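Local coordinates for protein putative enoyl-CoA hydratase/isomerase (Mycobacterium abscessus, PDB 3RSI) that probably acts as a hydro-lyase of the enoyl-CoA hydratase/isomerase family on acyl-CoA thioesters in lipid metabolism, at residues Glu119-Arg127 with Pro146-Gln157; Arg15-Met24 with Ile48-Leu59. All coordinates share one frame; numbering follows the deposited sequence.

Contact 1. Residues Glu119-Arg127 with Pro146-Gln157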
loop_
_atom_site.group_PDB
_atom_site.type_symbol
_atom_site.label_atom_id
_atom_site.label_comp_id
_atom_site.label_asym_id
_atom_site.label_seq_id
_atom_site.Cartn_x
_atom_site.Cartn_y
_atom_site.Cartn_z
ATOM N N GLU B 119 9.965 -0.784 14.962
ATOM C CA GLU B 119 8.613 -1.189 15.336
ATOM C C GLU B 119 7.758 0.028 15.728
ATOM O O GLU B 119 6.631 0.208 15.211
ATOM C CB GLU B 119 8.616 -2.222 16.456
ATOM C CG GLU B 119 9.303 -3.530 16.076
ATOM C CD GLU B 119 8.419 -4.725 16.303
ATOM O OE1 GLU B 119 7.309 -4.767 15.708
ATOM O OE2 GLU B 119 8.816 -5.602 17.076
ATOM N N MET B 120 8.297 0.877 16.599
ATOM C CA MET B 120 7.577 2.077 17.023
ATOM C C MET B 120 7.373 3.121 15.899
ATOM O O MET B 120 6.400 3.891 15.912
ATOM C CB MET B 120 8.258 2.730 18.226
ATOM C CG MET B 120 7.981 2.017 19.531
ATOM S SD MET B 120 8.824 2.764 20.958
ATOM C CE MET B 120 7.852 4.254 21.163
ATOM N N LEU B 121 8.275 3.133 14.932
ATOM C CA LEU B 121 8.175 4.046 13.797
ATOM C C LEU B 121 6.841 3.901 13.051
ATOM O O LEU B 121 6.324 4.882 12.515
ATOM C CB LEU B 121 9.330 3.806 12.847
ATOM C CG LEU B 121 9.492 4.756 11.668
ATOM C CD1 LEU B 121 9.994 6.125 12.072
ATOM C CD2 LEU B 121 10.433 4.114 10.645
ATOM N N GLN B 122 6.296 2.684 13.034
ATOM C CA GLN B 122 5.048 2.408 12.346
ATOM C C GLN B 122 3.835 3.080 13.001
ATOM O O GLN B 122 2.812 3.227 12.356
ATOM C CB GLN B 122 4.844 0.901 12.177
ATOM C CG GLN B 122 5.838 0.291 11.182
ATOM C CD GLN B 122 6.051 -1.188 11.407
ATOM O OE1 GLN B 122 5.222 -2.002 11.006
ATOM N NE2 GLN B 122 7.161 -1.546 12.060
ATOM N N GLN B 123 3.986 3.546 14.243
ATOM C CA GLN B 123 2.960 4.303 14.946
ATOM C C GLN B 123 3.277 5.812 14.988
ATOM O O GLN B 123 2.554 6.594 15.616
ATOM C CB GLN B 123 2.745 3.741 16.354
ATOM C CG GLN B 123 1.957 2.418 16.375
ATOM C CD GLN B 123 0.459 2.652 16.283
ATOM O OE1 GLN B 123 -0.051 2.954 15.228
ATOM N NE2 GLN B 123 -0.240 2.565 17.406
ATOM N N THR B 124 4.354 6.218 14.330
ATOM C CA THR B 124 4.528 7.614 13.992
ATOM C C THR B 124 3.756 7.906 12.703
ATOM O O THR B 124 3.533 7.019 11.878
ATOM C CB THR B 124 6.028 8.010 13.824
ATOM O OG1 THR B 124 6.582 7.417 12.641
ATOM C CG2 THR B 124 6.828 7.624 15.060
ATOM N N ASP B 125 3.384 9.162 12.525
ATOM C CA ASP B 125 2.527 9.580 11.401
ATOM C C ASP B 125 3.288 10.073 10.190
ATOM O O ASP B 125 2.982 9.693 9.048
ATOM C CB ASP B 125 1.598 10.682 11.894
ATOM C CG ASP B 125 0.744 10.206 13.042
ATOM O OD1 ASP B 125 0.147 9.124 12.894
ATOM O OD2 ASP B 125 0.697 10.866 14.082
ATOM N N ILE B 126 4.230 10.961 10.459
ATOM C CA ILE B 126 4.988 11.703 9.457
ATOM C C ILE B 126 6.456 11.439 9.762
ATOM O O ILE B 126 6.866 11.451 10.925
ATOM C CB ILE B 126 4.678 13.225 9.541
ATOM C CG1 ILE B 126 3.181 13.475 9.294
ATOM C CG2 ILE B 126 5.537 14.027 8.558
ATOM C CD1 ILE B 126 2.686 14.869 9.748
ATOM N N ARG B 127 7.244 11.166 8.732
ATOM C CA ARG B 127 8.563 10.568 8.958
ATOM C C ARG B 127 9.607 11.212 8.080
ATOM O O ARG B 127 9.487 11.192 6.855
ATOM C CB ARG B 127 8.502 9.065 8.677
ATOM C CG ARG B 127 7.536 8.317 9.582
ATOM C CD ARG B 127 7.188 6.925 9.085
ATOM N NE ARG B 127 5.988 6.396 9.760
ATOM C CZ ARG B 127 5.307 5.316 9.386
ATOM N NH1 ARG B 127 5.703 4.606 8.342
ATOM N NH2 ARG B 127 4.217 4.951 10.052
ATOM N N PRO B 146 9.792 -9.632 15.150
ATOM C CA PRO B 146 9.331 -8.283 15.491
ATOM C C PRO B 146 7.821 -8.280 15.806
ATOM O O PRO B 146 6.976 -7.938 14.952
ATOM C CB PRO B 146 9.667 -7.487 14.251
ATOM C CG PRO B 146 9.526 -8.453 13.146
ATOM C CD PRO B 146 9.890 -9.816 13.698
ATOM N N GLY B 147 7.520 -8.680 17.046
ATOM C CA GLY B 147 6.150 -8.849 17.520
ATOM C C GLY B 147 5.594 -7.647 18.269
ATOM O O GLY B 147 4.620 -7.771 19.007
ATOM N N ALA B 148 6.202 -6.489 18.079
ATOM C CA ALA B 148 5.651 -5.234 18.600
ATOM C C ALA B 148 4.868 -4.499 17.499
ATOM O O ALA B 148 5.007 -3.285 17.309
ATOM C CB ALA B 148 6.756 -4.361 19.189
ATOM N N GLY B 149 4.055 -5.253 16.765
ATOM C CA GLY B 149 3.155 -4.688 15.762
ATOM C C GLY B 149 3.593 -4.775 14.307
ATOM O O GLY B 149 2.766 -4.555 13.418
ATOM N N SER B 150 4.872 -5.084 14.059
ATOM C CA SER B 150 5.439 -5.016 12.692
ATOM C C SER B 150 4.825 -6.034 11.744
ATOM O O SER B 150 4.633 -5.747 10.554
ATOM C CB SER B 150 6.957 -5.181 12.690
ATOM O OG SER B 150 7.601 -4.089 13.354
ATOM N N MET B 151 4.505 -7.209 12.271
ATOM C CA MET B 151 3.971 -8.276 11.424
ATOM C C MET B 151 2.535 -7.977 10.997
ATOM O O MET B 151 2.160 -8.273 9.886
ATOM C CB MET B 151 4.120 -9.630 12.109
ATOM C CG MET B 151 5.602 -9.998 12.296
ATOM S SD MET B 151 5.934 -11.573 13.100
ATOM C CE MET B 151 5.566 -11.152 14.795
ATOM N N VAL B 152 1.766 -7.336 11.868
ATOM C CA VAL B 152 0.442 -6.779 11.520
ATOM C C VAL B 152 0.568 -5.583 10.556
ATOM O O VAL B 152 -0.079 -5.555 9.500
ATOM C CB VAL B 152 -0.282 -6.315 12.795
ATOM C CG1 VAL B 152 -1.543 -5.494 12.477
ATOM C CG2 VAL B 152 -0.626 -7.523 13.696
ATOM N N ARG B 153 1.447 -4.638 10.898
ATOM C CA ARG B 153 1.407 -3.288 10.334
ATOM C C ARG B 153 2.242 -3.040 9.092
ATOM O O ARG B 153 1.821 -2.285 8.232
ATOM C CB ARG B 153 1.831 -2.253 11.371
ATOM C CG ARG B 153 0.859 -2.089 12.493
ATOM C CD ARG B 153 1.549 -1.523 13.698
ATOM N NE ARG B 153 0.615 -1.240 14.770
ATOM C CZ ARG B 153 0.982 -0.894 15.992
ATOM N NH1 ARG B 153 2.267 -0.830 16.301
ATOM N NH2 ARG B 153 0.062 -0.635 16.916
ATOM N N LEU B 154 3.433 -3.621 9.019
ATOM C CA LEU B 154 4.436 -3.150 8.052
ATOM C C LEU B 154 3.926 -3.265 6.627
ATOM O O LEU B 154 4.023 -2.289 5.853
ATOM C CB LEU B 154 5.760 -3.888 8.197
ATOM C CG LEU B 154 6.939 -3.298 7.405
ATOM C CD1 LEU B 154 7.131 -1.792 7.760
ATOM C CD2 LEU B 154 8.251 -4.082 7.671
ATOM N N LYS B 155 3.350 -4.429 6.299
ATOM C CA LYS B 155 2.763 -4.666 4.975
ATOM C C LYS B 155 1.590 -3.757 4.688
ATOM O O LYS B 155 1.212 -3.627 3.539
ATOM C CB LYS B 155 2.288 -6.118 4.798
ATOM C CG LYS B 155 1.170 -6.509 5.783
ATOM C CD LYS B 155 0.534 -7.809 5.464
ATOM C CE LYS B 155 -0.723 -8.012 6.305
ATOM N NZ LYS B 155 -0.445 -8.175 7.784
ATOM N N ARG B 156 0.980 -3.165 5.717
ATOM C CA ARG B 156 -0.112 -2.220 5.485
ATOM C C ARG B 156 0.394 -0.857 5.044
ATOM O O ARG B 156 -0.368 -0.055 4.491
ATOM C CB ARG B 156 -0.961 -2.037 6.737
ATOM C CG ARG B 156 -1.547 -3.318 7.258
ATOM C CD ARG B 156 -2.353 -3.086 8.494
ATOM N NE ARG B 156 -2.793 -4.355 9.059
ATOM C CZ ARG B 156 -3.888 -4.527 9.791
ATOM N NH1 ARG B 156 -4.709 -3.503 10.078
ATOM N NH2 ARG B 156 -4.177 -5.741 10.204
ATOM N N GLN B 157 1.649 -0.577 5.364
ATOM C CA GLN B 157 2.208 0.758 5.242
ATOM C C GLN B 157 3.197 0.914 4.072
ATOM O O GLN B 157 3.389 2.031 3.577
ATOM C CB GLN B 157 2.868 1.134 6.559
ATOM C CG GLN B 157 1.886 1.172 7.725
ATOM C CD GLN B 157 2.432 1.896 8.954
ATOM O OE1 GLN B 157 3.516 2.485 8.916
ATOM N NE2 GLN B 157 1.661 1.868 10.049
HETATM O O HOH W 1 4.611 -1.633 15.087
#
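Glu119, on helix 116-121, reaches the turn that leads into helix 150-157 and accepts from two backbone N-H groups there, those of Ala148 and Ser150, an arrangement within the crotonase fold. Its CG stands beside the backbone N (chi1 -63°) and the chain is bent at chi2. OE2 accepts from Ala148 N at 2.9 Å on the syn side, tilted out of the carboxylate plane, and OE1 from Ser150 N at 3.0 Å. Ser150 OG also lies against OE1, at a separation (2.5 Å) too short to be taken at face value. The position of Glu119 in the sequence is consistent with one of the two active-site glutamates of enoyl-CoA hydratases; Glu139, which Pro146 touches, fits the other. A water joins the backbone O atoms of Glu119 and Ala148, to which it donates, with Arg153 NH1, from which it accepts.

One turn on, Gln122 NE2 donates to Ser150 OG at 2.9 Å and thereby helps position the serine. Gln122 OE1 lies against Leu154 CB at 3.4 Å.

Gln123 lays its amide over the Arg153 guanidinium, the planes 28° apart, with CG above one face. Gln123 NE2 and Arg153 NH2 both donate to Leu96 O, which is consistent with two donors lying so close; Arg153 NH2 also forms a salt bridge with Glu227 of the second subunit.

Last comes Arg127, extended from CG to NE, which holds Gln157 OE1 end-on with NH1 at 3.1 Å and NH2 at 2.8 Å. NH2 also donates to Thr124 O, and NH1 to Leu183 O. The other end of the same Gln157 amide is fixed by NE2, which donates to Gln122 O at 2.9 Å along a nearly straight bond (171°).

Contact 2. Residues Arg15-Met24 with Ile48-Leu59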
loop_
_atom_site.group_PDB
_atom_site.type_symbol
_atom_site.label_atom_id
_atom_site.label_comp_id
_atom_site.label_asym_id
_atom_site.label_seq_id
_atom_site.Cartn_x
_atom_site.Cartn_y
_atom_site.Cartn_z
ATOM N N ARG B 15 -19.516 12.572 -25.600
ATOM C CA ARG B 15 -19.443 11.157 -26.000
ATOM C C ARG B 15 -18.590 11.027 -27.262
ATOM O O ARG B 15 -18.896 11.664 -28.265
ATOM C CB ARG B 15 -20.860 10.640 -26.246
ATOM C CG ARG B 15 -20.962 9.198 -26.641
ATOM C CD ARG B 15 -20.814 8.242 -25.480
ATOM N NE ARG B 15 -21.120 6.875 -25.902
ATOM C CZ ARG B 15 -22.292 6.265 -25.747
ATOM N NH1 ARG B 15 -23.313 6.870 -25.161
ATOM N NH2 ARG B 15 -22.446 5.017 -26.174
ATOM N N ASP B 16 -17.520 10.231 -27.197
ATOM C CA ASP B 16 -16.677 9.885 -28.353
ATOM C C ASP B 16 -16.676 8.355 -28.539
ATOM O O ASP B 16 -15.783 7.653 -28.049
ATOM C CB ASP B 16 -15.236 10.388 -28.134
ATOM C CG ASP B 16 -14.295 10.076 -29.317
ATOM O OD1 ASP B 16 -14.772 10.027 -30.462
ATOM O OD2 ASP B 16 -13.071 9.882 -29.097
ATOM N N GLY B 17 -17.683 7.839 -29.237
ATOM C CA GLY B 17 -17.832 6.404 -29.382
ATOM C C GLY B 17 -18.028 5.741 -28.030
ATOM O O GLY B 17 -18.873 6.175 -27.261
ATOM N N PRO B 18 -17.237 4.705 -27.712
ATOM C CA PRO B 18 -17.400 4.036 -26.416
ATOM C C PRO B 18 -16.836 4.787 -25.187
ATOM O O PRO B 18 -16.955 4.294 -24.072
ATOM C CB PRO B 18 -16.636 2.724 -26.608
ATOM C CG PRO B 18 -15.569 3.074 -27.606
ATOM C CD PRO B 18 -16.179 4.082 -28.525
ATOM N N VAL B 19 -16.232 5.954 -25.398
ATOM C CA VAL B 19 -15.646 6.770 -24.310
ATOM C C VAL B 19 -16.511 8.020 -24.014
ATOM O O VAL B 19 -17.034 8.658 -24.926
ATOM C CB VAL B 19 -14.202 7.194 -24.694
ATOM C CG1 VAL B 19 -13.498 7.993 -23.563
ATOM C CG2 VAL B 19 -13.374 5.971 -25.072
ATOM N N VAL B 20 -16.687 8.340 -22.736
ATOM C CA VAL B 20 -17.308 9.602 -22.318
ATOM C C VAL B 20 -16.222 10.400 -21.618
ATOM O O VAL B 20 -15.457 9.833 -20.829
ATOM C CB VAL B 20 -18.544 9.415 -21.357
ATOM C CG1 VAL B 20 -18.284 8.351 -20.330
ATOM C CG2 VAL B 20 -18.891 10.721 -20.634
ATOM N N ILE B 21 -16.155 11.696 -21.926
ATOM C CA ILE B 21 -15.248 12.626 -21.288
ATOM C C ILE B 21 -16.065 13.640 -20.497
ATOM O O ILE B 21 -16.949 14.313 -21.048
ATOM C CB ILE B 21 -14.388 13.389 -22.316
ATOM C CG1 ILE B 21 -13.607 12.407 -23.192
ATOM C CG2 ILE B 21 -13.417 14.346 -21.602
ATOM C CD1 ILE B 21 -13.189 13.024 -24.491
ATOM N N LEU B 22 -15.748 13.723 -19.209
ATOM C CA LEU B 22 -16.383 14.626 -18.280
ATOM C C LEU B 22 -15.403 15.746 -17.986
ATOM O O LEU B 22 -14.247 15.490 -17.616
ATOM C CB LEU B 22 -16.711 13.888 -16.983
ATOM C CG LEU B 22 -17.642 12.678 -17.089
ATOM C CD1 LEU B 22 -17.841 12.061 -15.711
ATOM C CD2 LEU B 22 -18.969 13.109 -17.680
ATOM N N THR B 23 -15.852 16.984 -18.140
ATOM C CA THR B 23 -14.981 18.111 -17.915
ATOM C C THR B 23 -15.590 19.041 -16.882
ATOM O O THR B 23 -16.625 19.646 -17.150
ATOM C CB THR B 23 -14.697 18.886 -19.203
ATOM O OG1 THR B 23 -14.106 18.006 -20.154
ATOM C CG2 THR B 23 -13.740 20.054 -18.925
ATOM N N MET B 24 -14.938 19.132 -15.720
ATOM C CA MET B 24 -15.328 20.057 -14.677
ATOM C C MET B 24 -15.045 21.462 -15.208
ATOM O O MET B 24 -13.927 21.753 -15.623
ATOM C CB MET B 24 -14.533 19.780 -13.407
ATOM C CG MET B 24 -14.814 18.431 -12.803
ATOM S SD MET B 24 -13.725 17.986 -11.446
ATOM C CE MET B 24 -12.253 17.496 -12.389
ATOM N N ILE B 48 -23.512 6.660 -17.419
ATOM C CA ILE B 48 -22.362 5.796 -17.709
ATOM C C ILE B 48 -22.621 4.346 -17.281
ATOM O O ILE B 48 -22.234 3.404 -17.980
ATOM C CB ILE B 48 -21.096 6.342 -17.030
ATOM C CG1 ILE B 48 -20.620 7.610 -17.770
ATOM C CG2 ILE B 48 -19.984 5.294 -16.977
ATOM C CD1 ILE B 48 -19.686 8.480 -16.912
ATOM N N ASP B 49 -23.281 4.174 -16.134
ATOM C CA ASP B 49 -23.587 2.836 -15.617
ATOM C C ASP B 49 -24.652 2.101 -16.436
ATOM O O ASP B 49 -24.618 0.883 -16.558
ATOM C CB ASP B 49 -24.037 2.914 -14.151
ATOM C CG ASP B 49 -22.888 3.188 -13.194
ATOM O OD1 ASP B 49 -21.712 2.888 -13.533
ATOM O OD2 ASP B 49 -23.180 3.691 -12.082
ATOM N N HIS B 50 -25.567 2.844 -17.029
ATOM C CA HIS B 50 -26.754 2.292 -17.698
ATOM C C HIS B 50 -26.519 1.974 -19.174
ATOM O O HIS B 50 -27.151 1.099 -19.731
ATOM C CB HIS B 50 -27.926 3.278 -17.573
ATOM C CG HIS B 50 -29.168 2.838 -18.286
ATOM N ND1 HIS B 50 -29.526 3.322 -19.526
ATOM C CD2 HIS B 50 -30.128 1.950 -17.938
ATOM C CE1 HIS B 50 -30.661 2.761 -19.904
ATOM N NE2 HIS B 50 -31.044 1.921 -18.960
ATOM N N ASP B 51 -25.606 2.697 -19.810
ATOM C CA ASP B 51 -25.374 2.515 -21.232
ATOM C C ASP B 51 -24.233 1.520 -21.484
ATOM O O ASP B 51 -23.055 1.857 -21.338
ATOM C CB ASP B 51 -25.097 3.866 -21.886
ATOM C CG ASP B 51 -25.061 3.795 -23.401
ATOM O OD1 ASP B 51 -24.938 2.678 -23.956
ATOM O OD2 ASP B 51 -25.141 4.868 -24.034
ATOM N N ASP B 52 -24.601 0.292 -21.874
ATOM C CA ASP B 52 -23.639 -0.776 -22.159
ATOM C C ASP B 52 -22.568 -0.389 -23.198
ATOM O O ASP B 52 -21.454 -0.915 -23.157
ATOM C CB ASP B 52 -24.372 -2.032 -22.650
ATOM C CG ASP B 52 -25.039 -2.819 -21.529
ATOM O OD1 ASP B 52 -24.813 -2.534 -20.330
ATOM O OD2 ASP B 52 -25.788 -3.758 -21.869
ATOM N N GLY B 53 -22.919 0.502 -24.121
ATOM C CA GLY B 53 -21.989 1.017 -25.139
ATOM C C GLY B 53 -20.907 1.954 -24.604
ATOM O O GLY B 53 -19.915 2.247 -25.291
ATOM N N ILE B 54 -21.080 2.449 -23.386
ATOM C CA ILE B 54 -20.013 3.217 -22.745
ATOM C C ILE B 54 -19.070 2.226 -22.069
ATOM O O ILE B 54 -19.475 1.527 -21.142
ATOM C CB ILE B 54 -20.551 4.237 -21.730
ATOM C CG1 ILE B 54 -21.479 5.235 -22.429
ATOM C CG2 ILE B 54 -19.388 4.973 -21.064
ATOM C CD1 ILE B 54 -22.010 6.338 -21.523
ATOM N N ARG B 55 -17.823 2.165 -22.538
ATOM C CA ARG B 55 -16.823 1.227 -21.987
ATOM C C ARG B 55 -15.756 1.864 -21.072
ATOM O O ARG B 55 -15.048 1.159 -20.345
ATOM C CB ARG B 55 -16.154 0.466 -23.130
ATOM C CG ARG B 55 -17.109 -0.500 -23.884
ATOM C CD ARG B 55 -16.321 -1.352 -24.886
ATOM N NE ARG B 55 -17.161 -2.180 -25.744
ATOM C CZ ARG B 55 -16.707 -3.121 -26.582
ATOM N NH1 ARG B 55 -15.395 -3.377 -26.696
ATOM N NH2 ARG B 55 -17.568 -3.824 -27.312
ATOM N N ALA B 56 -15.633 3.186 -21.110
ATOM C CA ALA B 56 -14.682 3.904 -20.279
ATOM C C ALA B 56 -15.093 5.367 -20.166
ATOM O O ALA B 56 -15.705 5.924 -21.089
ATOM C CB ALA B 56 -13.265 3.795 -20.869
ATOM N N ALA B 57 -14.754 5.976 -19.033
ATOM C CA ALA B 57 -15.011 7.379 -18.769
ATOM C C ALA B 57 -13.714 8.085 -18.357
ATOM O O ALA B 57 -12.872 7.509 -17.652
ATOM C CB ALA B 57 -16.028 7.512 -17.689
ATOM N N ILE B 58 -13.571 9.329 -18.813
ATOM C CA ILE B 58 -12.419 10.166 -18.510
ATOM C C ILE B 58 -12.903 11.412 -17.777
ATOM O O ILE B 58 -13.892 12.036 -18.188
ATOM C CB ILE B 58 -11.649 10.595 -19.805
ATOM C CG1 ILE B 58 -11.089 9.364 -20.533
ATOM C CG2 ILE B 58 -10.502 11.591 -19.461
ATOM C CD1 ILE B 58 -10.494 9.654 -21.945
ATOM N N LEU B 59 -12.189 11.770 -16.712
ATOM C CA LEU B 59 -12.493 12.958 -15.916
ATOM C C LEU B 59 -11.339 13.932 -15.971
ATOM O O LEU B 59 -10.187 13.559 -15.700
ATOM C CB LEU B 59 -12.762 12.564 -14.464
ATOM C CG LEU B 59 -13.167 13.684 -13.523
ATOM C CD1 LEU B 59 -14.369 14.490 -14.026
ATOM C CD2 LEU B 59 -13.437 13.066 -12.151
#
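Pro18 O receives two backbone N-H groups, from Arg55 at 2.8 Å and, weakly, from Ala56 at 3.4 Å, and so opens the parallel pairing of strands 19-24 and 56-61 in a beta-alpha-beta unit whose connection is helix 35-50. Beyond it the bonds alternate: Val20 N donates to Ala56 O, Ile58 N to Val20 O, and Leu22 N to Ile58 O at 2.7 Å. Val19 and Ile21 turn their backbone polar groups the other way, to strand 11-16, while Ala57 to Leu59 pair with a parallel strand of the third subunit.

At the outer end, Arg15 and Asp51 form a salt bridge, NH1 to OD2 at 2.9 Å, with the nitrogen above the carboxylate plane. Arg15 NE donates to Gly17 O, and Asp51 OD1 accepts from Gly53 N in an Asx turn, so each charged group has a second, backbone partner. Ile54 CG1 sits over the centre of the guanidinium, 3.6 Å from CZ.

Apolar side chains pack on both faces: Val19 and Ile21 against Ile58 on one, Val20 and Leu22 with Ala57, Leu59 and Ile48 on the other. Val20 CG1, placed between backbone N and carbonyl carbon (chi1 42°), meets Ile48 CG1 at 3.5 Å and Ala57 CB, and Leu22 CB touches Leu59 CD1. In the buried part strand pairing satisfies the backbone, with hydrocarbon between sheet and helix, while charge pairing is confined to the exposed end.

How the contacts relate
Contact 2 closes along the chain before contact 1 opens, and the two lie on opposite sides of the chain's centre, their own centres 41 Å apart and their nearest atoms about 25 Å apart. They do not touch, but the third subunit reaches both. Phe41, on helix 35-50, packs against Met24 and Leu59 of contact 2, while Phe41 of the third subunit meets Met120 of contact 1, so the same helix residue packs at contact 2 within its own chain and, from the third subunit, at contact 1. Contact 1, with Glu119, lies in what is probably the active-site region, whereas contact 2 joins strands whose sheet continues into the third subunit.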